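Local coordinates for protein esterase D (Lactobacillus rhamnosus, PDB 3E1G) that probably hydrolyses carboxylic esters as a serine hydrolase of the alpha/beta-hydrolase superfamily, at residues L27-T32 with V54-G59; F96-S101 with I242-Q247. All coordinates share one frame; numbering follows the deposited sequence.

Contact 1 (L27-T32 with V54-G59). With DEP (diethyl phosphonate), chain B.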
ATOM      1  N   LEU A  27       4.914  -0.159   6.616  1.00 32.63           N
ATOM      2  CA  LEU A  27       3.738   0.462   5.941  1.00 32.51           C
ATOM      3  C   LEU A  27       4.134   0.924   4.553  1.00 32.42           C
ATOM      4  O   LEU A  27       5.197   1.504   4.382  1.00 32.34           O
ATOM      5  CB  LEU A  27       3.183   1.658   6.761  1.00 32.39           C
ATOM      6  CG  LEU A  27       2.646   1.355   8.184  1.00 32.07           C
ATOM      7  CD1 LEU A  27       2.286   2.715   8.936  1.00 31.61           C
ATOM      8  CD2 LEU A  27       1.454   0.435   8.138  1.00 31.05           C
ATOM      9  N   LEU A  28       3.479   0.334   3.565  1.00 32.38           N
ATOM     10  CA  LEU A  28       3.869   0.522   2.151  1.00 32.36           C
ATOM     11  C   LEU A  28       2.842   1.360   1.468  1.00 32.39           C
ATOM     12  O   LEU A  28       1.679   1.024   1.459  1.00 32.39           O
ATOM     13  CB  LEU A  28       4.017  -0.850   1.419  1.00 32.16           C
ATOM     14  CG  LEU A  28       5.039  -1.894   2.028  1.00 32.02           C
ATOM     15  CD1 LEU A  28       5.004  -3.205   1.244  1.00 31.82           C
ATOM     16  CD2 LEU A  28       6.531  -1.330   2.095  1.00 31.32           C
ATOM     17  N   HIS A  29       3.297   2.405   0.797  1.00 32.52           N
ATOM     18  CA  HIS A  29       2.432   3.460   0.360  1.00 32.71           C
ATOM     19  C   HIS A  29       1.857   3.186  -1.075  1.00 32.80           C
ATOM     20  O   HIS A  29       2.042   2.121  -1.626  1.00 32.85           O
ATOM     21  CB  HIS A  29       3.189   4.818   0.417  1.00 32.70           C
ATOM     22  CG  HIS A  29       4.332   4.932  -0.557  1.00 32.62           C
ATOM     23  ND1 HIS A  29       4.132   5.177  -1.906  1.00 32.97           N
ATOM     24  CD2 HIS A  29       5.667   5.086  -0.348  1.00 32.71           C
ATOM     25  CE1 HIS A  29       5.277   5.525  -2.464  1.00 32.76           C
ATOM     26  NE2 HIS A  29       6.235   5.414  -1.559  1.00 32.54           N
ATOM     27  N   ALA A  30       1.004   4.089  -1.537  1.00 33.12           N
ATOM     28  CA  ALA A  30       0.223   3.891  -2.787  1.00 33.33           C
ATOM     29  C   ALA A  30       0.973   4.406  -3.996  1.00 33.63           C
ATOM     30  O   ALA A  30       2.005   5.103  -3.875  1.00 33.58           O
ATOM     31  CB  ALA A  30      -1.155   4.600  -2.683  1.00 33.17           C
ATOM     32  N   TYR A  31       0.502   3.969  -5.177  1.00 34.05           N
ATOM     33  CA  TYR A  31       0.990   4.439  -6.452  1.00 34.09           C
ATOM     34  C   TYR A  31       0.625   5.945  -6.658  1.00 34.21           C
ATOM     35  O   TYR A  31      -0.484   6.354  -6.412  1.00 34.07           O
ATOM     36  CB  TYR A  31       0.368   3.567  -7.570  1.00 34.48           C
ATOM     37  CG  TYR A  31       0.805   3.892  -8.977  1.00 34.43           C
ATOM     38  CD1 TYR A  31       2.105   3.648  -9.408  1.00 34.74           C
ATOM     39  CD2 TYR A  31      -0.148   4.366  -9.938  1.00 35.33           C
ATOM     40  CE1 TYR A  31       2.489   3.933 -10.774  1.00 34.73           C
ATOM     41  CE2 TYR A  31       0.179   4.487 -11.291  1.00 34.92           C
ATOM     42  CZ  TYR A  31       1.479   4.267 -11.710  1.00 34.91           C
ATOM     43  OH  TYR A  31       1.778   4.522 -13.026  1.00 34.99           O
ATOM     44  N   THR A  32       1.609   6.724  -7.110  1.00 34.33           N
ATOM     45  CA  THR A  32       1.570   8.198  -7.055  1.00 34.46           C
ATOM     46  C   THR A  32       1.499   8.796  -5.617  1.00 34.59           C
ATOM     47  O   THR A  32       1.575   9.984  -5.463  1.00 34.53           O
ATOM     48  CB  THR A  32       0.448   8.821  -7.885  1.00 34.50           C
ATOM     49  OG1 THR A  32      -0.731   8.926  -7.102  1.00 35.03           O
ATOM     50  CG2 THR A  32       0.179   8.065  -9.121  1.00 34.51           C
ATOM     51  N   VAL A  54       8.415   3.313   7.118  1.00 35.34           N
ATOM     52  CA  VAL A  54       7.709   3.687   5.908  1.00 35.38           C
ATOM     53  C   VAL A  54       8.693   4.074   4.844  1.00 35.52           C
ATOM     54  O   VAL A  54       9.178   5.234   4.808  1.00 35.37           O
ATOM     55  CB  VAL A  54       6.746   4.885   6.149  1.00 35.37           C
ATOM     56  CG1 VAL A  54       5.847   5.149   4.863  1.00 35.14           C
ATOM     57  CG2 VAL A  54       5.886   4.652   7.385  1.00 35.10           C
ATOM     58  N   PRO A  55       9.007   3.124   3.940  1.00 35.61           N
ATOM     59  CA  PRO A  55       9.962   3.414   2.903  1.00 35.83           C
ATOM     60  C   PRO A  55       9.332   4.255   1.802  1.00 35.94           C
ATOM     61  O   PRO A  55       8.092   4.348   1.725  1.00 35.73           O
ATOM     62  CB  PRO A  55      10.359   2.016   2.379  1.00 35.76           C
ATOM     63  CG  PRO A  55       9.186   1.158   2.654  1.00 35.71           C
ATOM     64  CD  PRO A  55       8.526   1.725   3.889  1.00 35.74           C
ATOM     65  N   LEU A  56      10.194   4.827   0.939  1.00 36.23           N
ATOM     66  CA  LEU A  56       9.780   5.544  -0.261  1.00 36.54           C
ATOM     67  C   LEU A  56      10.062   4.710  -1.486  1.00 36.82           C
ATOM     68  O   LEU A  56      11.176   4.262  -1.675  1.00 37.18           O
ATOM     69  CB  LEU A  56      10.574   6.876  -0.367  1.00 36.62           C
ATOM     70  CG  LEU A  56      10.433   7.679  -1.647  1.00 36.39           C
ATOM     71  CD1 LEU A  56       9.008   8.207  -1.797  1.00 36.91           C
ATOM     72  CD2 LEU A  56      11.473   8.851  -1.679  1.00 36.62           C
ATOM     73  N   PHE A  57       9.049   4.489  -2.324  1.00 37.05           N
ATOM     74  CA  PHE A  57       9.236   3.685  -3.590  1.00 37.30           C
ATOM     75  C   PHE A  57       9.930   4.538  -4.668  1.00 37.54           C
ATOM     76  O   PHE A  57       9.744   5.740  -4.711  1.00 37.76           O
ATOM     77  CB  PHE A  57       7.884   3.202  -4.126  1.00 37.17           C
ATOM     78  CG  PHE A  57       7.248   2.121  -3.299  1.00 37.03           C
ATOM     79  CD1 PHE A  57       7.980   1.018  -2.880  1.00 37.13           C
ATOM     80  CD2 PHE A  57       5.924   2.206  -2.933  1.00 36.90           C
ATOM     81  CE1 PHE A  57       7.399   0.053  -2.125  1.00 36.97           C
ATOM     82  CE2 PHE A  57       5.290   1.127  -2.325  1.00 36.89           C
ATOM     83  CZ  PHE A  57       6.024   0.076  -1.904  1.00 36.90           C
ATOM     84  N   SER A  58      10.799   3.922  -5.457  1.00 37.89           N
ATOM     85  CA  SER A  58      11.549   4.665  -6.490  1.00 38.14           C
ATOM     86  C   SER A  58      10.583   5.350  -7.407  1.00 38.42           C
ATOM     87  O   SER A  58       9.554   4.779  -7.771  1.00 38.52           O
ATOM     88  CB  SER A  58      12.479   3.707  -7.332  1.00 38.18           C
ATOM     89  OG  SER A  58      13.560   3.172  -6.539  1.00 38.56           O
ATOM     90  N   GLY A  59      10.953   6.558  -7.850  1.00 38.63           N
ATOM     91  CA  GLY A  59      10.151   7.334  -8.792  1.00 38.89           C
ATOM     92  C   GLY A  59       9.167   8.249  -8.086  1.00 39.09           C
ATOM     93  O   GLY A  59       8.585   9.165  -8.702  1.00 39.11           O
TER
HETATM   94  C1  DEP B 245      -3.211  -0.032  -7.245  1.00 43.22           C
HETATM   95  C2  DEP B 245      -2.455  -0.504  -8.490  1.00 43.58           C
HETATM   96  C3  DEP B 245      -3.789   4.793  -5.955  1.00 43.41           C
HETATM   97  C4  DEP B 245      -3.557   5.568  -7.238  1.00 43.86           C
HETATM   98  O1  DEP B 245      -3.245   1.411  -7.232  1.00 42.90           O
HETATM   99  O2  DEP B 245      -4.155   3.446  -6.281  1.00 43.34           O
HETATM  100  O3  DEP B 245      -1.732   2.664  -5.494  1.00 41.12           O
HETATM  101  P   DEP B 245      -3.206   2.214  -5.880  1.00 41.47           P
HETATM  102  O   HOH W   1       5.696   3.100   2.152  1.00 34.53           O
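Pro55 O accepts a bond from a water, which also donates to Leu27 O and weakly accepts from His29 N, so one solvent molecule ties both chain segments together where direct strand pairing gives out. Beside this bridge the His29 imidazole reaches across. Its CG sits between the backbone N and the carbonyl carbon (chi1 66°), a torsion that carries the ring to the 54-59 loop. There NE2 accepts the backbone N-H of Phe57 at 3.1 Å, nearly straight at 173°, although the donor lies tilted from the ring plane. On the other side of the imidazole, ND1 donates to Ala30 O at 2.9 Å with that oxygen in plane. Gripped at both nitrogens, the ring has its rotation fixed, and ND1 is the protonated one.

In alpha/beta hydrolases the loop after the strand equivalent to 23-28 commonly supplies part of the oxyanion hole. Here Tyr31 N donates to O3 of the diethyl phosphonate at 2.6 Å, and Leu102 N also bonds to the phosphonate, consistent with that role. Phe57 turns an edge toward one face of His29, its CD2 lying 3.4 Å from His29 CE1, with ring planes at 53°. The same phenyl sets CZ against Leu28 CB at 4.0 Å, while Leu28 CD2 meets Pro55 CG at 3.7 Å. Helix 74-89 packs against Phe57 through Glu80 and Ser81.

Contact 2 (F96-S101 with I242-Q247). With DEP (diethyl phosphonate), chain B.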
ATOM      1  N   PHE A  96       4.672  -6.862  11.468  1.00 35.85           N
ATOM      2  CA  PHE A  96       3.493  -6.826  10.622  1.00 35.74           C
ATOM      3  C   PHE A  96       3.801  -6.015   9.390  1.00 35.66           C
ATOM      4  O   PHE A  96       4.669  -5.117   9.411  1.00 35.59           O
ATOM      5  CB  PHE A  96       2.308  -6.195  11.376  1.00 35.73           C
ATOM      6  CG  PHE A  96       1.869  -6.977  12.589  1.00 35.80           C
ATOM      7  CD1 PHE A  96       0.706  -7.777  12.551  1.00 36.05           C
ATOM      8  CD2 PHE A  96       2.657  -7.038  13.699  1.00 35.86           C
ATOM      9  CE1 PHE A  96       0.288  -8.490  13.666  1.00 36.01           C
ATOM     10  CE2 PHE A  96       2.225  -7.723  14.823  1.00 36.12           C
ATOM     11  CZ  PHE A  96       1.006  -8.447  14.792  1.00 35.90           C
ATOM     12  N   VAL A  97       3.114  -6.326   8.311  1.00 35.57           N
ATOM     13  CA  VAL A  97       3.307  -5.626   7.039  1.00 35.53           C
ATOM     14  C   VAL A  97       1.949  -5.284   6.440  1.00 35.44           C
ATOM     15  O   VAL A  97       1.163  -6.160   6.159  1.00 35.37           O
ATOM     16  CB  VAL A  97       4.082  -6.509   5.988  1.00 35.50           C
ATOM     17  CG1 VAL A  97       4.400  -5.667   4.709  1.00 35.28           C
ATOM     18  CG2 VAL A  97       5.362  -7.079   6.591  1.00 35.64           C
ATOM     19  N   PHE A  98       1.705  -3.985   6.253  1.00 35.50           N
ATOM     20  CA  PHE A  98       0.461  -3.480   5.653  1.00 35.56           C
ATOM     21  C   PHE A  98       0.781  -2.540   4.478  1.00 35.52           C
ATOM     22  O   PHE A  98       1.801  -1.861   4.475  1.00 35.66           O
ATOM     23  CB  PHE A  98      -0.362  -2.718   6.710  1.00 35.54           C
ATOM     24  CG  PHE A  98      -0.698  -3.554   7.953  1.00 35.64           C
ATOM     25  CD1 PHE A  98      -1.758  -4.421   7.950  1.00 35.37           C
ATOM     26  CD2 PHE A  98      -0.038  -3.342   9.138  1.00 35.60           C
ATOM     27  CE1 PHE A  98      -2.164  -5.031   9.118  1.00 35.40           C
ATOM     28  CE2 PHE A  98      -0.375  -4.088  10.293  1.00 35.38           C
ATOM     29  CZ  PHE A  98      -1.411  -4.899  10.273  1.00 35.33           C
ATOM     30  N   GLY A  99      -0.120  -2.484   3.513  1.00 35.54           N
ATOM     31  CA  GLY A  99       0.060  -1.642   2.359  1.00 35.71           C
ATOM     32  C   GLY A  99      -1.241  -1.062   1.821  1.00 35.71           C
ATOM     33  O   GLY A  99      -2.298  -1.676   1.924  1.00 35.53           O
ATOM     34  N   LEU A 100      -1.152   0.202   1.374  1.00 35.96           N
ATOM     35  CA  LEU A 100      -2.270   0.942   0.713  1.00 36.02           C
ATOM     36  C   LEU A 100      -2.158   0.721  -0.776  1.00 36.09           C
ATOM     37  O   LEU A 100      -1.086   0.977  -1.375  1.00 36.08           O
ATOM     38  CB  LEU A 100      -2.094   2.452   1.007  1.00 36.06           C
ATOM     39  CG  LEU A 100      -3.226   3.485   1.010  1.00 36.21           C
ATOM     40  CD1 LEU A 100      -2.651   4.886   0.630  1.00 36.08           C
ATOM     41  CD2 LEU A 100      -4.361   3.147   0.189  1.00 36.96           C
ATOM     42  N   SER A 101      -3.242   0.261  -1.391  1.00 36.28           N
ATOM     43  CA  SER A 101      -3.318   0.118  -2.860  1.00 36.35           C
ATOM     44  C   SER A 101      -2.073  -0.606  -3.441  1.00 36.23           C
ATOM     45  O   SER A 101      -1.851  -1.739  -3.157  1.00 36.19           O
ATOM     46  CB  SER A 101      -3.529   1.482  -3.491  1.00 36.62           C
ATOM     47  OG  SER A 101      -4.071   1.373  -4.804  1.00 37.81           O
ATOM     48  N   ILE A 242      -5.018  -1.890  14.888  1.00 41.91           N
ATOM     49  CA  ILE A 242      -4.342  -2.055  16.173  1.00 42.30           C
ATOM     50  C   ILE A 242      -4.991  -3.165  16.991  1.00 42.61           C
ATOM     51  O   ILE A 242      -4.325  -4.084  17.386  1.00 42.68           O
ATOM     52  CB  ILE A 242      -4.342  -0.713  16.992  1.00 42.25           C
ATOM     53  CG1 ILE A 242      -3.267   0.226  16.433  1.00 42.31           C
ATOM     54  CG2 ILE A 242      -4.085  -0.984  18.511  1.00 42.13           C
ATOM     55  CD1 ILE A 242      -3.277   1.600  17.059  1.00 42.26           C
ATOM     56  N   ALA A 243      -6.332  -3.207  16.967  1.00 43.11           N
ATOM     57  CA  ALA A 243      -7.083  -4.349  17.514  1.00 43.45           C
ATOM     58  C   ALA A 243      -6.690  -5.658  16.820  1.00 43.81           C
ATOM     59  O   ALA A 243      -6.481  -6.682  17.483  1.00 43.69           O
ATOM     60  CB  ALA A 243      -8.586  -4.109  17.385  1.00 43.44           C
ATOM     61  N   PHE A 244      -6.477  -5.597  15.494  1.00 44.37           N
ATOM     62  CA  PHE A 244      -5.982  -6.768  14.736  1.00 44.86           C
ATOM     63  C   PHE A 244      -4.644  -7.255  15.262  1.00 45.39           C
ATOM     64  O   PHE A 244      -4.403  -8.451  15.333  1.00 45.28           O
ATOM     65  CB  PHE A 244      -5.840  -6.447  13.263  1.00 44.63           C
ATOM     66  CG  PHE A 244      -5.223  -7.544  12.470  1.00 44.45           C
ATOM     67  CD1 PHE A 244      -5.956  -8.671  12.145  1.00 44.22           C
ATOM     68  CD2 PHE A 244      -3.955  -7.395  11.920  1.00 44.48           C
ATOM     69  CE1 PHE A 244      -5.472  -9.608  11.211  1.00 44.29           C
ATOM     70  CE2 PHE A 244      -3.431  -8.366  11.035  1.00 44.37           C
ATOM     71  CZ  PHE A 244      -4.199  -9.472  10.693  1.00 44.41           C
ATOM     72  N   MET A 245      -3.729  -6.330  15.448  1.00 46.17           N
ATOM     73  CA  MET A 245      -2.379  -6.666  15.863  1.00 46.92           C
ATOM     74  C   MET A 245      -2.383  -7.209  17.288  1.00 47.67           C
ATOM     75  O   MET A 245      -1.609  -8.059  17.616  1.00 47.59           O
ATOM     76  CB  MET A 245      -1.488  -5.423  15.795  1.00 46.83           C
ATOM     77  CG  MET A 245      -1.113  -5.005  14.400  1.00 46.80           C
ATOM     78  SD  MET A 245       0.086  -3.685  14.399  1.00 46.62           S
ATOM     79  CE  MET A 245      -0.914  -2.357  14.796  1.00 46.56           C
ATOM     80  N   GLN A 246      -3.196  -6.602  18.154  1.00 48.69           N
ATOM     81  CA  GLN A 246      -3.297  -7.043  19.555  1.00 49.62           C
ATOM     82  C   GLN A 246      -3.827  -8.472  19.636  1.00 50.39           C
ATOM     83  O   GLN A 246      -3.412  -9.239  20.463  1.00 50.39           O
ATOM     84  CB  GLN A 246      -4.212  -6.097  20.347  1.00 49.62           C
ATOM     85  N   GLN A 247      -4.770  -8.787  18.776  1.00 51.44           N
ATOM     86  CA  GLN A 247      -5.372 -10.096  18.740  1.00 52.12           C
ATOM     87  C   GLN A 247      -4.318 -11.152  18.397  1.00 52.88           C
ATOM     88  O   GLN A 247      -4.423 -12.313  18.807  1.00 52.93           O
ATOM     89  CB  GLN A 247      -6.504 -10.105  17.694  1.00 52.13           C
ATOM     90  CG  GLN A 247      -7.488 -11.284  17.796  1.00 52.09           C
ATOM     91  CD  GLN A 247      -8.142 -11.427  19.192  1.00 52.85           C
ATOM     92  OE1 GLN A 247      -8.815 -10.496  19.690  1.00 53.51           O
ATOM     93  NE2 GLN A 247      -8.031 -12.634  19.779  1.00 53.11           N
TER
HETATM   94  C1  DEP B 245      -3.211  -0.032  -7.245  1.00 43.22           C
HETATM   95  C2  DEP B 245      -2.455  -0.504  -8.490  1.00 43.58           C
HETATM   96  C3  DEP B 245      -3.789   4.793  -5.955  1.00 43.41           C
HETATM   97  C4  DEP B 245      -3.557   5.568  -7.238  1.00 43.86           C
HETATM   98  O1  DEP B 245      -3.245   1.411  -7.232  1.00 42.90           O
HETATM   99  O2  DEP B 245      -4.155   3.446  -6.281  1.00 43.34           O
HETATM  100  O3  DEP B 245      -1.732   2.664  -5.494  1.00 41.12           O
HETATM  101  P   DEP B 245      -3.206   2.214  -5.880  1.00 41.47           P
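Met245 leaves its helix with CB 4.0 Å from Phe96 CZ, near the far end of that ring. The next atom, CG, stands over the middle of the same face, 3.8 Å from the ring centroid and 13° off its normal, a CH-pi contact. Extended at chi2, the chain keeps SD above Phe96, 4.3 Å from the centroid, while SD also approaches the edge of the Phe98 ring, 4.2 Å from Phe98 CE2, both Met-aromatic contacts. The bend at chi3 (-76°) then takes CE off both rings. Phe244 flanks the methionine: its CD2 lies in the plane of the Phe98 ring at that ring's edge, 3.9 Å from Phe98 CZ. A serine in place of Phe96 would probably leave the Met245 CG and sulfur without the aromatic face they lie on, and Met245 freer to turn.

This is apolar packing at the end of the strand remote from Ser101, the predicted nucleophile, whose OG is bonded to the phosphonate phosphorus. Strand 96-100 and helix 242-247 run nearly antiparallel, at 155°, with axes 11.2 Å apart; Val25 of strand 23-28 and Leu45 of helix 39-47 also touch Met245, and Ala119 of strand 119-123 touches Phe244.

From the N terminus, the chain runs up strand 23-28, comes back through helix 39-47 and runs up again in the parallel strand 51-54, a beta-alpha-beta crossover; contact 1 closes it at and just beyond the C-terminal ends of the two strands. Later, strand 94-100 opens contact 2, which the C-terminal helix closes after most of the remaining fold. The two are therefore in series, neither nested nor crossed. Their centres lie about 17 Å apart, yet neighbouring strands join them: Leu28 N to Phe98 O and Leu28 O to Leu100 N are probable hydrogen bonds. Both first segments end at the phosphonate, whereas their partners hold separate parts, a loop beside helix 74-89 and the terminal helix.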